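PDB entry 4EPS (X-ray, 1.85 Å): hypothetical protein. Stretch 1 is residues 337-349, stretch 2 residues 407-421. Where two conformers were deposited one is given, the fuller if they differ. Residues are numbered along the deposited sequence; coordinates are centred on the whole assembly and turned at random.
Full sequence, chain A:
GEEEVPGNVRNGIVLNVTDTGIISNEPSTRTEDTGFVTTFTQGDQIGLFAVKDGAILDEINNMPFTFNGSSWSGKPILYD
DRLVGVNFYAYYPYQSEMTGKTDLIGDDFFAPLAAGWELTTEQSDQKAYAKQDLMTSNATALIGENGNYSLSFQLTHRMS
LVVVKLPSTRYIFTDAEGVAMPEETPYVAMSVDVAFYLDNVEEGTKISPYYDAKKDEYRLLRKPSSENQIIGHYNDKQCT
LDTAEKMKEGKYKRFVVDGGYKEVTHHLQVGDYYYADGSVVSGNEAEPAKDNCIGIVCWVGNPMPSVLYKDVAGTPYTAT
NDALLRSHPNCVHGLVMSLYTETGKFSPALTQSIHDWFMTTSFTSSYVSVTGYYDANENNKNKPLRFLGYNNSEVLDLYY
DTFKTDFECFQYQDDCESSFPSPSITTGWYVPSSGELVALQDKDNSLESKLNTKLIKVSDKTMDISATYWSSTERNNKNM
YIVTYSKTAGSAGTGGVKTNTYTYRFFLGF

Stretch 1 337-349: MSLYTETGKFSPA
Stretch 2 (407-421) FECFQYQDDCESSFP

An extended segment can pack along a helix with very few direct polar links, provided aromatic rings and small side chains interleave and water completes the polar edge. The contact between residues 337-349 and the helix 408-419 illustrates the principle. The strand at 342-344 runs nearly antiparallel to the helix, at 165° with a closest axial approach of 10.0 Å, so that CA atoms pair Tyr-340 with Cys-416 (5.9 Å), Glu-342 with Tyr-412 (7.7 Å), Phe-346 with Cys-409 (4.8 Å) and Ser-347 with Phe-407 (4.6 Å). Together the two sides bury 782 Å²; Tyr-340, Phe-346, Cys-409 and Cys-416 are buried.

Stretch 1 enters as a strand. Ser-338 (phi/psi -62/146, chi1 p) donates from OG to Tyr-340 O at 2.8 Å, spanning Leu-339 (-70/-26). Leu-339, in the m,t rotamer, lays CB over one face of the Phe-420 ring, 4.2 Å from CE1; Phe-420 (-135/74, chi1 m) has just left helical geometry.

Tyr-340 (-60/136, chi1 t, chi2 -85°) contributes most area. Cys-416, chi1 t, sets CB 3.8 Å from the centroid of the Tyr-340 ring, over the face, and SG 3.5 Å from Tyr-340 CB; a small, polarizable side chain suits this close packing. Phe-420 meets the tyrosine ring at its edge. The phenol OH finds a water partner: water 1 lies 2.5 Å from Tyr-340 OH and donates to Asp-415 OD2 at 2.7 Å.

Beyond it the chain is extended. Glu-342 CB approaches CD1 of Tyr-412 (chi1 m, chi2 -74°) at 4.1 Å, while its carboxylate leads away. At Gly-344 (180/-178), CA sits 3.5 Å from Tyr-412 OH; an ideal CB would fall 2.3 Å from that oxygen, a clash. Water 2 joins Tyr-412 OH (2.7 Å) to Lys-345 N (3.0 Å).

Lys-345 (-83/167) places its O 3.4 Å from Glu-408 CB. Phe-346 (-105/-54) then supplies the sole direct hydrogen bond between the stretches: Cys-409 N donates to Phe-346 O, 2.9 Å at 151°, using an amide from the helix's first turn. Cys-409, chi1 p, places CB 3.8 Å and SG 3.9 Å from the centroid of the Phe-346 ring (chi1 t, chi2 89°), over its face, as CH-pi and sulfur-aromatic contacts.

Ser-347 (-161/170, chi1 p) lays CB 3.7 Å from the Phe-407 ring centroid (chi1 m, chi2 -7°), while OG donates to Pro-348 O at 2.9 Å. Pro-348 (-71/163) adds CD, 3.5 Å from Phe-407 CD1. Water 3 donates to Glu-408 OE2 (2.7 Å) and weakly to Ser-347 O (2.9 Å).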

HETATM    1  N   MSE A 337       0.929  -6.142 -22.410  1.00 17.88           N
HETATM    2  CA  MSE A 337       0.819  -6.971 -23.612  1.00 17.26           C
HETATM    3  C   MSE A 337      -0.664  -7.137 -23.961  1.00 20.69           C
HETATM    4  O   MSE A 337      -1.476  -7.452 -23.093  1.00 19.26           O
HETATM    5  CB  MSE A 337       1.471  -8.340 -23.421  1.00 17.84           C
HETATM    6  CG  MSE A 337       1.480  -9.147 -24.731  1.00 24.20           C
HETATM    7 SE   MSE A 337       2.322 -10.868 -24.465  0.75 30.08          SE
HETATM    8  CE  MSE A 337       1.008 -11.600 -23.269  1.00 25.21           C
ATOM      9  N   SER A 338      -0.983  -7.017 -25.238  1.00 20.98           N
ATOM     10  CA  SER A 338      -2.332  -7.131 -25.768  1.00 21.86           C
ATOM     11  C   SER A 338      -2.945  -8.502 -25.539  1.00 22.60           C
ATOM     12  O   SER A 338      -2.244  -9.497 -25.662  1.00 20.22           O
ATOM     13  CB  SER A 338      -2.294  -6.882 -27.288  1.00 27.58           C
ATOM     14  OG  SER A 338      -1.590  -7.927 -27.986  1.00 29.80           O
ATOM     15  N   LEU A 339      -4.280  -8.561 -25.313  1.00 20.85           N
ATOM     16  CA  LEU A 339      -5.025  -9.831 -25.394  1.00 20.22           C
ATOM     17  C   LEU A 339      -5.083 -10.254 -26.870  1.00 24.27           C
ATOM     18  O   LEU A 339      -5.298 -11.426 -27.195  1.00 24.40           O
ATOM     19  CB  LEU A 339      -6.470  -9.663 -24.881  1.00 19.92           C
ATOM     20  CG  LEU A 339      -6.634  -9.219 -23.422  1.00 21.11           C
ATOM     21  CD1 LEU A 339      -8.103  -9.341 -22.978  1.00 21.11           C
ATOM     22  CD2 LEU A 339      -5.750 -10.031 -22.489  1.00 20.08           C
ATOM     23  N   TYR A 340      -4.990  -9.259 -27.753  1.00 22.31           N
ATOM     24  CA  TYR A 340      -5.001  -9.476 -29.204  1.00 22.49           C
ATOM     25  C   TYR A 340      -3.859 -10.364 -29.640  1.00 25.43           C
ATOM     26  O   TYR A 340      -2.712 -10.169 -29.209  1.00 23.34           O
ATOM     27  CB  TYR A 340      -4.886  -8.126 -29.940  1.00 23.48           C
ATOM     28  CG  TYR A 340      -4.815  -8.232 -31.458  1.00 26.64           C
ATOM     29  CD1 TYR A 340      -3.596  -8.453 -32.110  1.00 28.97           C
ATOM     30  CD2 TYR A 340      -5.965  -8.155 -32.240  1.00 27.52           C
ATOM     31  CE1 TYR A 340      -3.530  -8.601 -33.497  1.00 29.30           C
ATOM     32  CE2 TYR A 340      -5.903  -8.256 -33.635  1.00 28.12           C
ATOM     33  CZ  TYR A 340      -4.684  -8.486 -34.254  1.00 35.47           C
ATOM     34  OH  TYR A 340      -4.609  -8.595 -35.618  1.00 38.32           O
ATOM     35  N   THR A 341      -4.149 -11.320 -30.526  1.00 21.58           N
ATOM     36  CA  THR A 341      -3.089 -12.126 -31.155  1.00 21.72           C
ATOM     37  C   THR A 341      -3.610 -12.696 -32.478  1.00 29.26           C
ATOM     38  O   THR A 341      -4.731 -13.208 -32.548  1.00 27.59           O
ATOM     39  CB  THR A 341      -2.468 -13.207 -30.253  1.00 23.58           C
ATOM     40  OG1 THR A 341      -1.361 -13.799 -30.951  1.00 26.35           O
ATOM     41  CG2 THR A 341      -3.467 -14.306 -29.815  1.00 25.56           C
ATOM     42  N   GLU A 342      -2.789 -12.589 -33.516  1.00 26.17           N
ATOM     43  CA  GLU A 342      -3.076 -13.142 -34.845  1.00 26.44           C
ATOM     44  C   GLU A 342      -1.774 -13.536 -35.465  1.00 30.17           C
ATOM     45  O   GLU A 342      -0.731 -13.076 -35.004  1.00 28.21           O
ATOM     46  CB  GLU A 342      -3.798 -12.121 -35.765  1.00 27.91           C
ATOM     47  CG  GLU A 342      -5.209 -11.698 -35.374  1.00 40.43           C
ATOM     48  CD  GLU A 342      -6.286 -12.756 -35.208  1.00 58.03           C
ATOM     49  OE1 GLU A 342      -6.219 -13.803 -35.892  1.00 49.77           O
ATOM     50  OE2 GLU A 342      -7.210 -12.525 -34.395  1.00 48.60           O
ATOM     51  N   THR A 343      -1.819 -14.376 -36.515  1.00 27.32           N
ATOM     52  CA  THR A 343      -0.631 -14.740 -37.291  1.00 26.91           C
ATOM     53  C   THR A 343      -0.716 -14.008 -38.615  1.00 31.45           C
ATOM     54  O   THR A 343      -1.815 -13.780 -39.137  1.00 31.76           O
ATOM     55  CB  THR A 343      -0.525 -16.251 -37.505  1.00 32.95           C
ATOM     56  OG1 THR A 343      -1.704 -16.677 -38.196  1.00 34.72           O
ATOM     57  CG2 THR A 343      -0.337 -17.018 -36.214  1.00 29.69           C
ATOM     58  N   GLY A 344       0.429 -13.628 -39.160  1.00 27.82           N
ATOM     59  CA  GLY A 344       0.440 -12.942 -40.450  1.00 27.99           C
ATOM     60  C   GLY A 344       1.835 -12.587 -40.900  1.00 31.41           C
ATOM     61  O   GLY A 344       2.811 -12.876 -40.193  1.00 27.29           O
ATOM     62  N   LYS A 345       1.917 -11.916 -42.072  1.00 28.66           N
ATOM     63  CA  LYS A 345       3.172 -11.448 -42.658  1.00 28.41           C
ATOM     64  C   LYS A 345       3.515 -10.123 -42.001  1.00 31.23           C
ATOM     65  O   LYS A 345       2.664  -9.551 -41.310  1.00 28.67           O
ATOM     66  CB  LYS A 345       3.058 -11.308 -44.199  1.00 30.26           C
ATOM     67  CG  LYS A 345       2.775 -12.620 -44.906  1.00 38.06           C
ATOM     68  CD  LYS A 345       2.370 -12.362 -46.367  1.00 49.62           C
ATOM     69  CE  LYS A 345       2.391 -13.610 -47.220  1.00 66.36           C
ATOM     70  NZ  LYS A 345       1.262 -14.530 -46.911  1.00 77.32           N
ATOM     71  N   PHE A 346       4.761  -9.635 -42.190  1.00 26.67           N
ATOM     72  CA  PHE A 346       5.154  -8.381 -41.559  1.00 25.28           C
ATOM     73  C   PHE A 346       5.186  -7.273 -42.575  1.00 31.09           C
ATOM     74  O   PHE A 346       4.596  -6.216 -42.359  1.00 29.86           O
ATOM     75  CB  PHE A 346       6.523  -8.518 -40.854  1.00 26.65           C
ATOM     76  CG  PHE A 346       6.887  -7.312 -40.018  1.00 27.77           C
ATOM     77  CD1 PHE A 346       6.514  -7.234 -38.684  1.00 30.46           C
ATOM     78  CD2 PHE A 346       7.628  -6.267 -40.561  1.00 30.65           C
ATOM     79  CE1 PHE A 346       6.852  -6.116 -37.914  1.00 31.61           C
ATOM     80  CE2 PHE A 346       7.924  -5.133 -39.800  1.00 33.34           C
ATOM     81  CZ  PHE A 346       7.539  -5.070 -38.488  1.00 30.74           C
ATOM     82  N   SER A 347       5.925  -7.488 -43.664  1.00 29.56           N
ATOM     83  CA  SER A 347       6.082  -6.500 -44.723  1.00 30.21           C
ATOM     84  C   SER A 347       6.552  -7.188 -45.977  1.00 36.14           C
ATOM     85  O   SER A 347       6.979  -8.347 -45.898  1.00 35.66           O
ATOM     86  CB  SER A 347       7.105  -5.438 -44.306  1.00 33.43           C
ATOM     87  OG  SER A 347       8.439  -5.893 -44.466  1.00 36.27           O
ATOM     88  N   PRO A 348       6.578  -6.516 -47.146  1.00 34.82           N
ATOM     89  CA  PRO A 348       7.226  -7.159 -48.296  1.00 35.56           C
ATOM     90  C   PRO A 348       8.747  -7.185 -48.070  1.00 39.84           C
ATOM     91  O   PRO A 348       9.242  -6.466 -47.198  1.00 36.67           O
ATOM     92  CB  PRO A 348       6.842  -6.261 -49.481  1.00 38.24           C
ATOM     93  CG  PRO A 348       6.445  -4.971 -48.921  1.00 42.14           C
ATOM     94  CD  PRO A 348       6.165  -5.126 -47.448  1.00 36.90           C
ATOM     95  N   ALA A 349       9.482  -8.013 -48.823  1.00 39.64           N
ATOM     96  CA  ALA A 349      10.955  -8.000 -48.765  1.00 40.43           C
ATOM     97  C   ALA A 349      11.406  -6.687 -49.400  1.00 43.99           C
ATOM     98  O   ALA A 349      10.798  -6.259 -50.382  1.00 44.18           O
ATOM     99  CB  ALA A 349      11.527  -9.196 -49.513  1.00 42.31           C
ATOM    100  N   PHE A 407       2.535  -1.829 -45.226  1.00 38.68           N
ATOM    101  CA  PHE A 407       3.059  -3.055 -44.609  1.00 35.55           C
ATOM    102  C   PHE A 407       1.949  -3.774 -43.861  1.00 36.43           C
ATOM    103  O   PHE A 407       1.126  -3.106 -43.207  1.00 33.81           O
ATOM    104  CB  PHE A 407       4.192  -2.717 -43.625  1.00 35.73           C
ATOM    105  CG  PHE A 407       5.513  -2.219 -44.168  1.00 37.81           C
ATOM    106  CD1 PHE A 407       5.764  -2.197 -45.539  1.00 40.88           C
ATOM    107  CD2 PHE A 407       6.533  -1.835 -43.305  1.00 40.03           C
ATOM    108  CE1 PHE A 407       7.002  -1.772 -46.033  1.00 42.39           C
ATOM    109  CE2 PHE A 407       7.765  -1.403 -43.800  1.00 42.91           C
ATOM    110  CZ  PHE A 407       7.997  -1.392 -45.159  1.00 41.85           C
ATOM    111  N   GLU A 408       1.939  -5.116 -43.917  1.00 32.08           N
ATOM    112  CA  GLU A 408       0.929  -5.915 -43.209  1.00 32.55           C
ATOM    113  C   GLU A 408       0.939  -5.646 -41.694  1.00 35.67           C
ATOM    114  O   GLU A 408      -0.130  -5.651 -41.086  1.00 34.35           O
ATOM    115  CB  GLU A 408       1.111  -7.415 -43.483  1.00 34.00           C
ATOM    116  CG  GLU A 408       0.872  -7.800 -44.941  1.00 45.77           C
ATOM    117  CD  GLU A 408       2.081  -7.809 -45.872  1.00 68.41           C
ATOM    118  OE1 GLU A 408       2.917  -6.880 -45.800  1.00 49.20           O
ATOM    119  OE2 GLU A 408       2.158  -8.730 -46.718  1.00 65.76           O
ATOM    120  N   CYS A 409       2.119  -5.365 -41.085  1.00 31.82           N
ATOM    121  CA  CYS A 409       2.194  -5.095 -39.629  1.00 30.21           C
ATOM    122  C   CYS A 409       1.311  -3.897 -39.211  1.00 33.60           C
ATOM    123  O   CYS A 409       0.758  -3.920 -38.112  1.00 30.59           O
ATOM    124  CB  CYS A 409       3.634  -4.903 -39.176  1.00 29.90           C
ATOM    125  SG  CYS A 409       4.459  -3.476 -39.916  1.00 33.70           S
ATOM    126  N   PHE A 410       1.141  -2.887 -40.096  1.00 30.87           N
ATOM    127  CA  PHE A 410       0.273  -1.736 -39.816  1.00 30.44           C
ATOM    128  C   PHE A 410      -1.204  -2.128 -39.763  1.00 34.08           C
ATOM    129  O   PHE A 410      -1.964  -1.497 -39.014  1.00 32.63           O
ATOM    130  CB  PHE A 410       0.441  -0.636 -40.879  1.00 32.97           C
ATOM    131  CG  PHE A 410       1.819  -0.029 -40.995  1.00 35.55           C
ATOM    132  CD1 PHE A 410       2.522   0.370 -39.862  1.00 39.01           C
ATOM    133  CD2 PHE A 410       2.373   0.236 -42.244  1.00 38.50           C
ATOM    134  CE1 PHE A 410       3.788   0.950 -39.977  1.00 40.55           C
ATOM    135  CE2 PHE A 410       3.626   0.839 -42.355  1.00 41.60           C
ATOM    136  CZ  PHE A 410       4.325   1.190 -41.225  1.00 39.66           C
ATOM    137  N   GLN A 411      -1.609  -3.146 -40.565  1.00 31.75           N
ATOM    138  CA  GLN A 411      -3.001  -3.612 -40.597  0.50 31.82           C
ATOM    139  C   GLN A 411      -3.330  -4.365 -39.318  1.00 33.45           C
ATOM    140  O   GLN A 411      -4.413  -4.168 -38.765  1.00 31.23           O
ATOM    141  CB  GLN A 411      -3.303  -4.488 -41.833  0.50 33.96           C
ATOM    142  CG  GLN A 411      -4.791  -4.877 -41.994  0.50 47.39           C
ATOM    143  CD  GLN A 411      -5.755  -3.704 -41.893  0.50 60.32           C
ATOM    144  OE1 GLN A 411      -5.850  -2.864 -42.798  0.50 57.72           O
ATOM    145  NE2 GLN A 411      -6.479  -3.614 -40.780  0.50 37.26           N
ATOM    146  N   TYR A 412      -2.387  -5.197 -38.822  1.00 28.41           N
ATOM    147  CA  TYR A 412      -2.583  -5.932 -37.572  1.00 26.34           C
ATOM    148  C   TYR A 412      -2.622  -4.950 -36.405  1.00 27.97           C
ATOM    149  O   TYR A 412      -3.436  -5.155 -35.491  1.00 26.15           O
ATOM    150  CB  TYR A 412      -1.521  -7.048 -37.369  1.00 27.16           C
ATOM    151  CG  TYR A 412      -1.695  -8.157 -38.383  1.00 29.01           C
ATOM    152  CD1 TYR A 412      -2.744  -9.066 -38.277  1.00 30.65           C
ATOM    153  CD2 TYR A 412      -0.902  -8.213 -39.527  1.00 29.41           C
ATOM    154  CE1 TYR A 412      -2.959 -10.044 -39.251  1.00 30.73           C
ATOM    155  CE2 TYR A 412      -1.120  -9.172 -40.514  1.00 30.22           C
ATOM    156  CZ  TYR A 412      -2.151 -10.083 -40.375  1.00 37.54           C
ATOM    157  OH  TYR A 412      -2.375 -11.026 -41.350  1.00 36.51           O
ATOM    158  N   GLN A 413      -1.774  -3.883 -36.444  1.00 24.99           N
ATOM    159  CA  GLN A 413      -1.749  -2.846 -35.406  0.50 24.65           C
ATOM    160  C   GLN A 413      -3.121  -2.149 -35.364  1.00 29.56           C
ATOM    161  O   GLN A 413      -3.688  -1.935 -34.281  1.00 28.31           O
ATOM    162  CB  GLN A 413      -0.612  -1.848 -35.706  0.50 26.21           C
ATOM    163  CG  GLN A 413      -0.370  -0.788 -34.634  0.50 28.43           C
ATOM    164  CD  GLN A 413       0.676   0.234 -35.039  0.50 45.05           C
ATOM    165  OE1 GLN A 413       0.723   0.708 -36.187  0.50 37.78           O
ATOM    166  NE2 GLN A 413       1.563   0.590 -34.110  0.50 32.96           N
ATOM    167  N   ASP A 414      -3.651  -1.797 -36.548  1.00 27.44           N
ATOM    168  CA  ASP A 414      -4.966  -1.128 -36.674  1.00 27.90           C
ATOM    169  C   ASP A 414      -6.064  -2.014 -36.095  1.00 29.36           C
ATOM    170  O   ASP A 414      -6.937  -1.512 -35.381  1.00 29.24           O
ATOM    171  CB  ASP A 414      -5.269  -0.807 -38.159  1.00 31.14           C
ATOM    172  CG  ASP A 414      -4.484   0.354 -38.736  1.00 51.81           C
ATOM    173  OD1 ASP A 414      -3.922   1.150 -37.942  1.00 55.19           O
ATOM    174  OD2 ASP A 414      -4.428   0.470 -39.990  1.00 58.58           O
ATOM    175  N   ASP A 415      -6.024  -3.324 -36.416  1.00 26.15           N
ATOM    176  CA  ASP A 415      -6.992  -4.316 -35.944  1.00 26.57           C
ATOM    177  C   ASP A 415      -6.943  -4.464 -34.435  1.00 30.84           C
ATOM    178  O   ASP A 415      -7.995  -4.592 -33.812  1.00 29.44           O
ATOM    179  CB  ASP A 415      -6.732  -5.679 -36.586  1.00 28.21           C
ATOM    180  CG  ASP A 415      -7.132  -5.798 -38.043  1.00 43.27           C
ATOM    181  OD1 ASP A 415      -7.726  -4.828 -38.583  1.00 42.52           O
ATOM    182  OD2 ASP A 415      -6.823  -6.852 -38.658  1.00 52.40           O
ATOM    183  N   CYS A 416      -5.717  -4.450 -33.842  1.00 26.34           N
ATOM    184  CA  CYS A 416      -5.553  -4.542 -32.379  1.00 24.87           C
ATOM    185  C   CYS A 416      -6.179  -3.303 -31.734  1.00 27.83           C
ATOM    186  O   CYS A 416      -6.965  -3.421 -30.796  1.00 27.91           O
ATOM    187  CB  CYS A 416      -4.070  -4.680 -32.024  1.00 25.01           C
ATOM    188  SG  CYS A 416      -3.728  -4.822 -30.248  1.00 27.21           S
ATOM    189  N   GLU A 417      -5.883  -2.125 -32.275  1.00 25.15           N
ATOM    190  CA  GLU A 417      -6.409  -0.854 -31.773  1.00 27.31           C
ATOM    191  C   GLU A 417      -7.948  -0.798 -31.902  1.00 32.42           C
ATOM    192  O   GLU A 417      -8.619  -0.268 -31.003  1.00 32.67           O
ATOM    193  CB  GLU A 417      -5.746   0.320 -32.545  1.00 29.13           C
ATOM    194  CG  GLU A 417      -6.228   1.727 -32.193  1.00 39.16           C
ATOM    195  CD  GLU A 417      -6.304   2.097 -30.719  1.00 52.10           C
ATOM    196  OE1 GLU A 417      -5.436   1.649 -29.935  1.00 31.27           O
ATOM    197  OE2 GLU A 417      -7.220   2.871 -30.356  1.00 38.62           O
ATOM    198  N   SER A 418      -8.494  -1.340 -33.003  1.00 28.79           N
ATOM    199  CA  SER A 418      -9.946  -1.340 -33.243  0.60 29.60           C
ATOM    200  C   SER A 418     -10.677  -2.202 -32.223  1.00 33.88           C
ATOM    201  O   SER A 418     -11.683  -1.761 -31.666  1.00 35.06           O
ATOM    202  CB  SER A 418     -10.258  -1.834 -34.655  0.60 32.92           C
ATOM    203  OG  SER A 418      -9.824  -0.883 -35.614  0.60 43.76           O
ATOM    204  N   SER A 419     -10.178  -3.418 -31.969  1.00 29.64           N
ATOM    205  CA  SER A 419     -10.805  -4.348 -31.021  1.00 30.21           C
ATOM    206  C   SER A 419     -10.505  -4.034 -29.555  1.00 32.75           C
ATOM    207  O   SER A 419     -11.328  -4.350 -28.700  1.00 31.85           O
ATOM    208  CB  SER A 419     -10.367  -5.777 -31.312  1.00 35.21           C
ATOM    209  OG  SER A 419     -10.770  -6.192 -32.604  1.00 46.72           O
ATOM    210  N   PHE A 420      -9.304  -3.499 -29.258  1.00 27.14           N
ATOM    211  CA  PHE A 420      -8.848  -3.231 -27.880  1.00 25.45           C
ATOM    212  C   PHE A 420      -8.226  -1.840 -27.827  1.00 30.00           C
ATOM    213  O   PHE A 420      -6.996  -1.712 -27.767  1.00 29.10           O
ATOM    214  CB  PHE A 420      -7.845  -4.312 -27.443  1.00 24.54           C
ATOM    215  CG  PHE A 420      -8.358  -5.717 -27.597  1.00 24.48           C
ATOM    216  CD1 PHE A 420      -9.122  -6.311 -26.598  1.00 26.24           C
ATOM    217  CD2 PHE A 420      -8.051  -6.469 -28.731  1.00 27.29           C
ATOM    218  CE1 PHE A 420      -9.585  -7.629 -26.729  1.00 27.29           C
ATOM    219  CE2 PHE A 420      -8.515  -7.794 -28.867  1.00 29.96           C
ATOM    220  CZ  PHE A 420      -9.274  -8.366 -27.859  1.00 28.17           C
ATOM    221  N   PRO A 421      -9.064  -0.785 -27.879  1.00 27.04           N
ATOM    222  CA  PRO A 421      -8.517   0.572 -27.941  1.00 26.85           C
ATOM    223  C   PRO A 421      -7.676   0.917 -26.731  1.00 29.44           C
ATOM    224  O   PRO A 421      -8.095   0.756 -25.575  1.00 27.96           O
ATOM    225  CB  PRO A 421      -9.765   1.479 -28.060  1.00 29.06           C
ATOM    226  CG  PRO A 421     -10.903   0.638 -27.643  1.00 33.38           C
ATOM    227  CD  PRO A 421     -10.547  -0.775 -27.964  1.00 29.66           C
TER
HETATM  228  O   HOH W   1      -6.813  -8.877 -36.866  1.00 51.35           O
HETATM  229  O   HOH W   2      -0.715 -11.247 -43.415  1.00 41.46           O
HETATM  230  O   HOH W   3       4.673  -9.563 -47.056  1.00 42.41           O